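Uncharacterized protein (Sinorhizobium meliloti, PDB 4HUJ) is of unknown function but probably binds a dinucleotide such as NAD(P) through its Rossmann-type domain and may act as an oxidoreductase. Local coordinates at residues A[39-43]-A[66-71]; A[145-151]-A[167-172]; A[76-80]-A[97-101]. All blocks are in the same frame, centred on the assembly; numbering follows the deposited sequence.

Overall arrangement
Contact 2 (145-151 with 167-172) joins two neighbouring strands within the mixed sheet, whereas contact 1 (39-43 with 66-71) and contact 3 (76-80 with 97-101) each join helical segments flanking it. Contacts 1 and 3 both fall in the dinucleotide-binding region related to F420-dependent NADP oxidoreductases, about 21 Å apart centre to centre. Contact 2 is the most central, its centre about 8 Å from the centre of the chain, and marks an antiparallel step in the sheet. From its centre to those of contacts 1 and 3 is about 20 and 23 Å. The glycine-rich turn of Gly30, Gly32 and Gly35, probably the nucleotide site, lies near the side chains of Ala39 and Ile97 without touching them.

Contact 1: A[39-43]-A[66-71]; sequences AERFT and RFGASV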
loop_
_atom_site.group_PDB
_atom_site.type_symbol
_atom_site.label_atom_id
_atom_site.label_comp_id
_atom_site.label_asym_id
_atom_site.label_seq_id
_atom_site.Cartn_x
_atom_site.Cartn_y
_atom_site.Cartn_z
ATOM N N ALA A 39 -3.867 0.462 9.059
ATOM C CA ALA A 39 -3.492 0.634 10.466
ATOM C C ALA A 39 -4.074 -0.491 11.328
ATOM O O ALA A 39 -3.379 -1.044 12.185
ATOM C CB ALA A 39 -3.938 1.999 10.978
ATOM N N GLU A 40 -5.337 -0.839 11.076
ATOM C CA GLU A 40 -6.017 -1.910 11.814
ATOM C C GLU A 40 -5.333 -3.257 11.618
ATOM O O GLU A 40 -5.169 -4.034 12.568
ATOM C CB GLU A 40 -7.493 -1.997 11.411
ATOM C CG GLU A 40 -8.301 -3.061 12.186
ATOM C CD GLU A 40 -9.808 -2.899 12.048
ATOM O OE1 GLU A 40 -10.260 -1.937 11.380
ATOM O OE2 GLU A 40 -10.542 -3.739 12.619
ATOM N N ARG A 41 -4.925 -3.531 10.384
ATOM C CA ARG A 41 -4.265 -4.793 10.087
ATOM C C ARG A 41 -2.866 -4.881 10.695
ATOM O O ARG A 41 -2.479 -5.934 11.191
ATOM C CB ARG A 41 -4.231 -5.047 8.579
ATOM C CG ARG A 41 -5.597 -5.370 7.986
ATOM C CD ARG A 41 -6.162 -6.642 8.613
ATOM N NE ARG A 41 -7.262 -6.405 9.547
ATOM C CZ ARG A 41 -7.473 -7.097 10.666
ATOM N NH1 ARG A 41 -6.615 -8.038 11.053
ATOM N NH2 ARG A 41 -8.530 -6.822 11.425
ATOM N N PHE A 42 -2.117 -3.781 10.652
ATOM C CA PHE A 42 -0.789 -3.732 11.275
ATOM C C PHE A 42 -0.894 -3.959 12.788
ATOM O O PHE A 42 -0.119 -4.732 13.372
ATOM C CB PHE A 42 -0.090 -2.406 10.959
ATOM C CG PHE A 42 0.689 -2.416 9.666
ATOM C CD1 PHE A 42 2.067 -2.602 9.672
ATOM C CD2 PHE A 42 0.044 -2.246 8.442
ATOM C CE1 PHE A 42 2.799 -2.611 8.479
ATOM C CE2 PHE A 42 0.757 -2.257 7.248
ATOM C CZ PHE A 42 2.139 -2.434 7.261
ATOM N N THR A 43 -1.882 -3.311 13.400
ATOM C CA THR A 43 -2.143 -3.423 14.834
ATOM C C THR A 43 -2.522 -4.845 15.242
ATOM O O THR A 43 -1.961 -5.387 16.200
ATOM C CB THR A 43 -3.219 -2.413 15.277
ATOM O OG1 THR A 43 -2.748 -1.096 14.994
ATOM C CG2 THR A 43 -3.515 -2.527 16.775
ATOM N N ARG A 66 -7.468 4.709 18.033
ATOM C CA ARG A 66 -7.815 3.293 17.911
ATOM C C ARG A 66 -6.597 2.362 17.863
ATOM O O ARG A 66 -6.635 1.268 18.425
ATOM C CB ARG A 66 -8.703 3.050 16.683
ATOM C CG ARG A 66 -10.068 3.735 16.725
ATOM C CD ARG A 66 -10.834 3.539 15.418
ATOM N NE ARG A 66 -11.362 2.181 15.281
ATOM C CZ ARG A 66 -11.603 1.571 14.119
ATOM N NH1 ARG A 66 -11.354 2.186 12.968
ATOM N NH2 ARG A 66 -12.084 0.334 14.110
ATOM N N PHE A 67 -5.525 2.797 17.197
ATOM C CA PHE A 67 -4.408 1.899 16.865
ATOM C C PHE A 67 -3.018 2.383 17.298
ATOM O O PHE A 67 -2.001 1.846 16.845
ATOM C CB PHE A 67 -4.412 1.603 15.357
ATOM C CG PHE A 67 -5.747 1.147 14.830
ATOM C CD1 PHE A 67 -6.321 -0.042 15.277
ATOM C CD2 PHE A 67 -6.432 1.911 13.890
ATOM C CE1 PHE A 67 -7.560 -0.461 14.798
ATOM C CE2 PHE A 67 -7.669 1.498 13.402
ATOM C CZ PHE A 67 -8.234 0.310 13.860
ATOM N N GLY A 68 -2.976 3.370 18.190
ATOM C CA GLY A 68 -1.721 3.999 18.615
ATOM C C GLY A 68 -0.692 3.090 19.268
ATOM O O GLY A 68 0.478 3.456 19.383
ATOM N N ALA A 69 -1.127 1.904 19.689
ATOM C CA ALA A 69 -0.239 0.921 20.309
ATOM C C ALA A 69 0.711 0.282 19.299
ATOM O O ALA A 69 1.747 -0.268 19.673
ATOM C CB ALA A 69 -1.051 -0.151 21.035
ATOM N N SER A 70 0.361 0.360 18.018
ATOM C CA SER A 70 1.165 -0.272 16.976
ATOM C C SER A 70 1.433 0.653 15.792
ATOM O O SER A 70 2.341 0.400 14.993
ATOM C CB SER A 70 0.506 -1.573 16.515
ATOM O OG SER A 70 1.301 -2.232 15.546
ATOM N N VAL A 71 0.655 1.729 15.694
ATOM C CA VAL A 71 0.767 2.670 14.577
ATOM C C VAL A 71 0.916 4.105 15.078
ATOM O O VAL A 71 0.009 4.653 15.708
ATOM C CB VAL A 71 -0.444 2.562 13.613
ATOM C CG1 VAL A 71 -0.229 3.440 12.388
ATOM C CG2 VAL A 71 -0.679 1.113 13.193
#
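Phe67 lays one face of its ring on helix 32-44, and this is where the two segments are most closely packed. Glu40 CA stands 3.8 Å from the centroid of the Phe67 ring and only 17° off its normal, a CH-pi contact over the face. Glu40 CB closes on Phe67 CZ at 3.4 Å, while the methyl of Ala39 meets the CD2 side of the ring. Arg66 CB covers the opposite ring face, and Phe67 CZ in turn lies over the face of the Arg66 guanidinium. The Thr43 side chain crosses Phe67 at about a right angle, OG1 3.2 Å from Phe67 CB. That hydroxyl lies beside the backbone N of its residue (chi1 -60°), from where it turns back to Ala39 O at 2.9 Å; Thr43 N reaches the same oxygen from the other face of its plane, so two donors grip one carbonyl. Val71 CG2 packs against this hydroxyl and carbonyl, 3.6 Å from Ala39 O. With Phe67 cut back to an alanine, Glu40 CA and the Ala39 methyl would probably lose the ring they pack on, and the Arg66 guanidinium its support.

The solvent side is looser. Glu40 OE1 and the exposed Arg66 NH2 form a long salt bridge of 4.0 Å, their carboxylate and guanidinium planes 77° apart. Buried Arg41 extends the network within the helix, and its NH2 also bonds to Ala157 O. Helices 32-44 and 61-67 follow successive parallel strands (26-30 and 49-52) and pack side by side, as neighbouring beta-alpha-beta crossovers do in a Rossmann-type fold.

Contact 2: A[145-151]-A[167-172]; sequences VKAFNTL and RVLFLS
Lys146 and Ser172 face each other as an antiparallel hydrogen-bonded pair. Lys146 N donates to Ser172 O at 2.7 Å, and Ser172 N returns a bond to Lys146 O, 3.0 Å long. A CA-H...O contact flanks each: Val145 CA to Ser172 O, and Leu171 CA to Lys146 O at 3.2 Å.

Past Ala147 the chains part, and two waters take over the polar pairing. One accepts from Phe148 N and donates to Phe170 O; the other donates to Val168 O and accepts from Phe170 N. Thr150 OG1 bonds to both waters, 2.8 Å from the first and 2.7 Å from the second; chi1 of 48° sets this hydroxyl between its own backbone N and carbonyl carbon, turned to the two waters.

The apolar contacts centre on Leu169, whose two methyls divide the work. Its CD1 rests against Phe148 CE1 at 3.6 Å, and its CD2 meets Leu151 CD1 at 3.7 Å. Leu151 CD1 also touches the aliphatic Arg167 CG. Further along, the Ala147 methyl packs on Leu171 CB.

Strand 143-147 pairs with strand 108-111 on its other edge, while strand 166-173 pairs in parallel with strand 192-195. Helix 176-188 covers Val145 and Phe148; on the other face, helix 199-206 supplies Gln206 and Ser202 to Ser172 OG, and Lys146 NZ runs to Thr132.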
loop_
_atom_site.group_PDB
_atom_site.type_symbol
_atom_site.label_atom_id
_atom_site.label_comp_id
_atom_site.label_asym_id
_atom_site.label_seq_id
_atom_site.Cartn_x
_atom_site.Cartn_y
_atom_site.Cartn_z
ATOM N N VAL A 145 6.238 -1.923 -5.901
ATOM C CA VAL A 145 5.365 -3.100 -5.885
ATOM C C VAL A 145 3.928 -2.592 -5.935
ATOM O O VAL A 145 3.586 -1.660 -5.214
ATOM C CB VAL A 145 5.579 -3.945 -4.607
ATOM C CG1 VAL A 145 4.579 -5.111 -4.528
ATOM C CG2 VAL A 145 7.003 -4.467 -4.538
ATOM N N LYS A 146 3.099 -3.202 -6.783
ATOM C CA LYS A 146 1.669 -2.879 -6.841
ATOM C C LYS A 146 0.931 -3.850 -5.922
ATOM O O LYS A 146 0.947 -5.057 -6.151
ATOM C CB LYS A 146 1.155 -3.005 -8.285
ATOM C CG LYS A 146 -0.292 -2.538 -8.488
ATOM C CD LYS A 146 -0.731 -2.750 -9.929
ATOM C CE LYS A 146 -2.157 -2.251 -10.154
ATOM N NZ LYS A 146 -2.195 -0.759 -10.078
ATOM N N ALA A 147 0.306 -3.318 -4.870
ATOM C CA ALA A 147 -0.410 -4.135 -3.889
ATOM C C ALA A 147 -1.314 -3.284 -3.008
ATOM O O ALA A 147 -1.074 -2.097 -2.844
ATOM C CB ALA A 147 0.583 -4.925 -3.020
ATOM N N PHE A 148 -2.332 -3.927 -2.427
ATOM C CA PHE A 148 -3.323 -3.300 -1.532
ATOM C C PHE A 148 -4.333 -2.433 -2.287
ATOM O O PHE A 148 -5.116 -1.720 -1.661
ATOM C CB PHE A 148 -2.683 -2.460 -0.404
ATOM C CG PHE A 148 -1.748 -3.226 0.501
ATOM C CD1 PHE A 148 -2.234 -4.164 1.409
ATOM C CD2 PHE A 148 -0.383 -2.956 0.483
ATOM C CE1 PHE A 148 -1.362 -4.853 2.261
ATOM C CE2 PHE A 148 0.497 -3.638 1.329
ATOM C CZ PHE A 148 0.001 -4.584 2.223
ATOM N N ASN A 149 -4.315 -2.486 -3.620
ATOM C CA ASN A 149 -5.269 -1.715 -4.422
ATOM C C ASN A 149 -6.536 -2.506 -4.761
ATOM O O ASN A 149 -7.486 -1.966 -5.326
ATOM C CB ASN A 149 -4.610 -1.270 -5.731
ATOM C CG ASN A 149 -4.428 -2.424 -6.702
ATOM O OD1 ASN A 149 -3.666 -3.350 -6.438
ATOM N ND2 ASN A 149 -5.142 -2.379 -7.827
ATOM N N THR A 150 -6.546 -3.791 -4.418
ATOM C CA THR A 150 -7.547 -4.698 -4.964
ATOM C C THR A 150 -8.807 -4.830 -4.121
ATOM O O THR A 150 -9.858 -5.205 -4.639
ATOM C CB THR A 150 -6.955 -6.089 -5.184
ATOM O OG1 THR A 150 -6.240 -6.473 -4.003
ATOM C CG2 THR A 150 -5.989 -6.062 -6.373
ATOM N N LEU A 151 -8.706 -4.544 -2.830
ATOM C CA LEU A 151 -9.836 -4.765 -1.944
ATOM C C LEU A 151 -10.438 -3.468 -1.422
ATOM O O LEU A 151 -9.708 -2.526 -1.113
ATOM C CB LEU A 151 -9.425 -5.666 -0.775
ATOM C CG LEU A 151 -8.942 -7.078 -1.123
ATOM C CD1 LEU A 151 -8.620 -7.821 0.154
ATOM C CD2 LEU A 151 -9.987 -7.836 -1.946
ATOM N N ARG A 167 -7.705 -14.371 3.397
ATOM C CA ARG A 167 -8.040 -13.388 2.366
ATOM C C ARG A 167 -6.855 -13.158 1.427
ATOM O O ARG A 167 -5.729 -12.940 1.874
ATOM C CB ARG A 167 -8.484 -12.072 3.018
ATOM C CG ARG A 167 -8.950 -10.977 2.046
ATOM C CD ARG A 167 -10.164 -11.430 1.218
ATOM N NE ARG A 167 -11.365 -11.631 2.037
ATOM C CZ ARG A 167 -12.344 -12.491 1.744
ATOM N NH1 ARG A 167 -12.274 -13.262 0.663
ATOM N NH2 ARG A 167 -13.401 -12.592 2.542
ATOM N N VAL A 168 -7.124 -13.196 0.123
ATOM C CA VAL A 168 -6.077 -13.078 -0.884
ATOM C C VAL A 168 -5.781 -11.625 -1.227
ATOM O O VAL A 168 -6.698 -10.840 -1.505
ATOM C CB VAL A 168 -6.443 -13.849 -2.181
ATOM C CG1 VAL A 168 -5.448 -13.549 -3.313
ATOM C CG2 VAL A 168 -6.501 -15.343 -1.901
ATOM N N LEU A 169 -4.493 -11.292 -1.204
ATOM C CA LEU A 169 -4.003 -10.024 -1.740
ATOM C C LEU A 169 -3.051 -10.305 -2.888
ATOM O O LEU A 169 -1.956 -10.846 -2.689
ATOM C CB LEU A 169 -3.308 -9.186 -0.659
ATOM C CG LEU A 169 -4.213 -8.387 0.283
ATOM C CD1 LEU A 169 -3.391 -7.721 1.377
ATOM C CD2 LEU A 169 -5.035 -7.341 -0.472
ATOM N N PHE A 170 -3.475 -9.957 -4.097
ATOM C CA PHE A 170 -2.591 -10.011 -5.259
ATOM C C PHE A 170 -1.538 -8.901 -5.204
ATOM O O PHE A 170 -1.794 -7.803 -4.704
ATOM C CB PHE A 170 -3.399 -9.926 -6.563
ATOM C CG PHE A 170 -4.323 -11.090 -6.776
ATOM C CD1 PHE A 170 -3.820 -12.331 -7.167
ATOM C CD2 PHE A 170 -5.697 -10.958 -6.563
ATOM C CE1 PHE A 170 -4.670 -13.422 -7.357
ATOM C CE2 PHE A 170 -6.563 -12.045 -6.751
ATOM C CZ PHE A 170 -6.049 -13.277 -7.154
ATOM N N LEU A 171 -0.339 -9.204 -5.693
ATOM C CA LEU A 171 0.712 -8.190 -5.833
ATOM C C LEU A 171 1.483 -8.430 -7.118
ATOM O O LEU A 171 1.384 -9.499 -7.718
ATOM C CB LEU A 171 1.665 -8.179 -4.627
ATOM C CG LEU A 171 2.631 -9.364 -4.476
ATOM C CD1 LEU A 171 3.923 -8.913 -3.824
ATOM C CD2 LEU A 171 1.986 -10.495 -3.673
ATOM N N SER A 172 2.238 -7.423 -7.544
ATOM C CA SER A 172 3.028 -7.519 -8.758
ATOM C C SER A 172 4.094 -6.434 -8.735
ATOM O O SER A 172 4.048 -5.523 -7.906
ATOM C CB SER A 172 2.151 -7.382 -10.007
ATOM O OG SER A 172 1.332 -6.226 -9.940
HETATM O O HOH W 1 -3.530 -6.247 -3.420
HETATM O O HOH W 2 -6.585 -9.118 -3.806
#

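Contact 3: A[76-80]-A[97-101]; sequences LKDAL and IVTQV
Leu80 pushes its side chain against Ile97 and Val101 in the Rossmann-type domain, where helix 76-79 and Leu80 meet Ile97 of helix 94-98 and the turn beyond it. The branches of Leu80 are shared out: CD2 touches Ile97 CG2, CD1 lies 3.5 Å from Ile97 O, and CB meets Val101 CG2 at 3.7 Å. Leu76 comes to the same Ile97 methyl through CD1, its side chain crossing that of Ile97 at about a right angle. Leu76 CG stands opposite its own backbone N (chi1 -170°), which lets CD2 lie 3.8 Å from Gln100 OE1.

The next shell holds these groups in place. A type I turn from Val98 to Val101, closed by Val101 N to Val98 O, brings Gln100 and Val101 round to face helix 76-79. Beneath, Leu76 and Leu80 rest on Ile29 of strand 26-30, and Leu80 reaches Trp104 and Val85 as well.

On the solvent side, Gln100 NE2 is hydrogen-bonded to Asp96 O, which helps fix the rotation of the amide. Its other end, OE1, lies across the bent aliphatic chain of Lys77, 3.2 Å from Lys77 CE.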
loop_
_atom_site.group_PDB
_atom_site.type_symbol
_atom_site.label_atom_id
_atom_site.label_comp_id
_atom_site.label_asym_id
_atom_site.label_seq_id
_atom_site.Cartn_x
_atom_site.Cartn_y
_atom_site.Cartn_z
ATOM N N LEU A 76 5.113 13.805 7.490
ATOM C CA LEU A 76 5.262 13.173 6.177
ATOM C C LEU A 76 6.728 12.963 5.776
ATOM O O LEU A 76 7.095 11.888 5.295
ATOM C CB LEU A 76 4.506 13.985 5.115
ATOM C CG LEU A 76 4.306 13.445 3.694
ATOM C CD1 LEU A 76 3.682 12.048 3.678
ATOM C CD2 LEU A 76 3.453 14.415 2.904
ATOM N N LYS A 77 7.556 13.986 5.995
ATOM C CA LYS A 77 8.989 13.940 5.665
ATOM C C LYS A 77 9.730 12.788 6.339
ATOM O O LYS A 77 10.711 12.269 5.796
ATOM C CB LYS A 77 9.672 15.267 6.023
ATOM C CG LYS A 77 9.079 16.494 5.345
ATOM C CD LYS A 77 9.320 16.523 3.838
ATOM C CE LYS A 77 8.861 17.848 3.248
ATOM N NZ LYS A 77 9.503 19.021 3.917
ATOM N N ASP A 78 9.257 12.403 7.519
ATOM C CA ASP A 78 9.823 11.286 8.259
ATOM C C ASP A 78 9.312 9.940 7.739
ATOM O O ASP A 78 10.097 9.014 7.542
ATOM C CB ASP A 78 9.556 11.447 9.761
ATOM C CG ASP A 78 10.226 12.692 10.341
ATOM O OD1 ASP A 78 11.361 13.019 9.921
ATOM O OD2 ASP A 78 9.621 13.347 11.217
ATOM N N ALA A 79 8.001 9.846 7.508
ATOM C CA ALA A 79 7.380 8.627 6.985
ATOM C C ALA A 79 7.916 8.215 5.619
ATOM O O ALA A 79 8.072 7.024 5.346
ATOM C CB ALA A 79 5.864 8.778 6.931
ATOM N N LEU A 80 8.207 9.202 4.774
ATOM C CA LEU A 80 8.715 8.950 3.422
ATOM C C LEU A 80 10.143 8.392 3.398
ATOM O O LEU A 80 10.668 8.073 2.332
ATOM C CB LEU A 80 8.618 10.220 2.564
ATOM C CG LEU A 80 7.218 10.712 2.187
ATOM C CD1 LEU A 80 7.297 12.025 1.412
ATOM C CD2 LEU A 80 6.464 9.659 1.388
ATOM N N ILE A 97 3.139 14.435 -3.091
ATOM C CA ILE A 97 3.742 13.794 -1.921
ATOM C C ILE A 97 5.166 13.308 -2.213
ATOM O O ILE A 97 6.104 13.665 -1.500
ATOM C CB ILE A 97 2.859 12.637 -1.369
ATOM C CG1 ILE A 97 1.561 13.201 -0.784
ATOM C CG2 ILE A 97 3.606 11.816 -0.300
ATOM C CD1 ILE A 97 0.481 12.159 -0.532
ATOM N N VAL A 98 5.324 12.510 -3.265
ATOM C CA VAL A 98 6.602 11.833 -3.529
ATOM C C VAL A 98 7.695 12.746 -4.096
ATOM O O VAL A 98 8.878 12.408 -4.038
ATOM C CB VAL A 98 6.433 10.569 -4.414
ATOM C CG1 VAL A 98 5.565 9.528 -3.700
ATOM C CG2 VAL A 98 5.864 10.921 -5.786
ATOM N N THR A 99 7.297 13.899 -4.630
ATOM C CA THR A 99 8.250 14.882 -5.150
ATOM C C THR A 99 9.119 15.485 -4.033
ATOM O O THR A 99 10.161 16.074 -4.305
ATOM C CB THR A 99 7.544 15.992 -5.988
ATOM O OG1 THR A 99 8.519 16.731 -6.739
ATOM C CG2 THR A 99 6.747 16.953 -5.105
ATOM N N GLN A 100 8.685 15.309 -2.785
ATOM C CA GLN A 100 9.394 15.820 -1.606
ATOM C C GLN A 100 10.691 15.060 -1.322
ATOM O O GLN A 100 11.566 15.563 -0.616
ATOM C CB GLN A 100 8.478 15.793 -0.375
ATOM C CG GLN A 100 7.340 16.822 -0.415
ATOM C CD GLN A 100 6.276 16.599 0.654
ATOM O OE1 GLN A 100 6.577 16.215 1.789
ATOM N NE2 GLN A 100 5.020 16.848 0.294
ATOM N N VAL A 101 10.801 13.849 -1.869
ATOM C CA VAL A 101 12.002 13.023 -1.744
ATOM C C VAL A 101 12.698 12.938 -3.099
ATOM O O VAL A 101 12.069 12.626 -4.113
ATOM C CB VAL A 101 11.667 11.601 -1.221
ATOM C CG1 VAL A 101 12.882 10.676 -1.315
ATOM C CG2 VAL A 101 11.158 11.660 0.214
#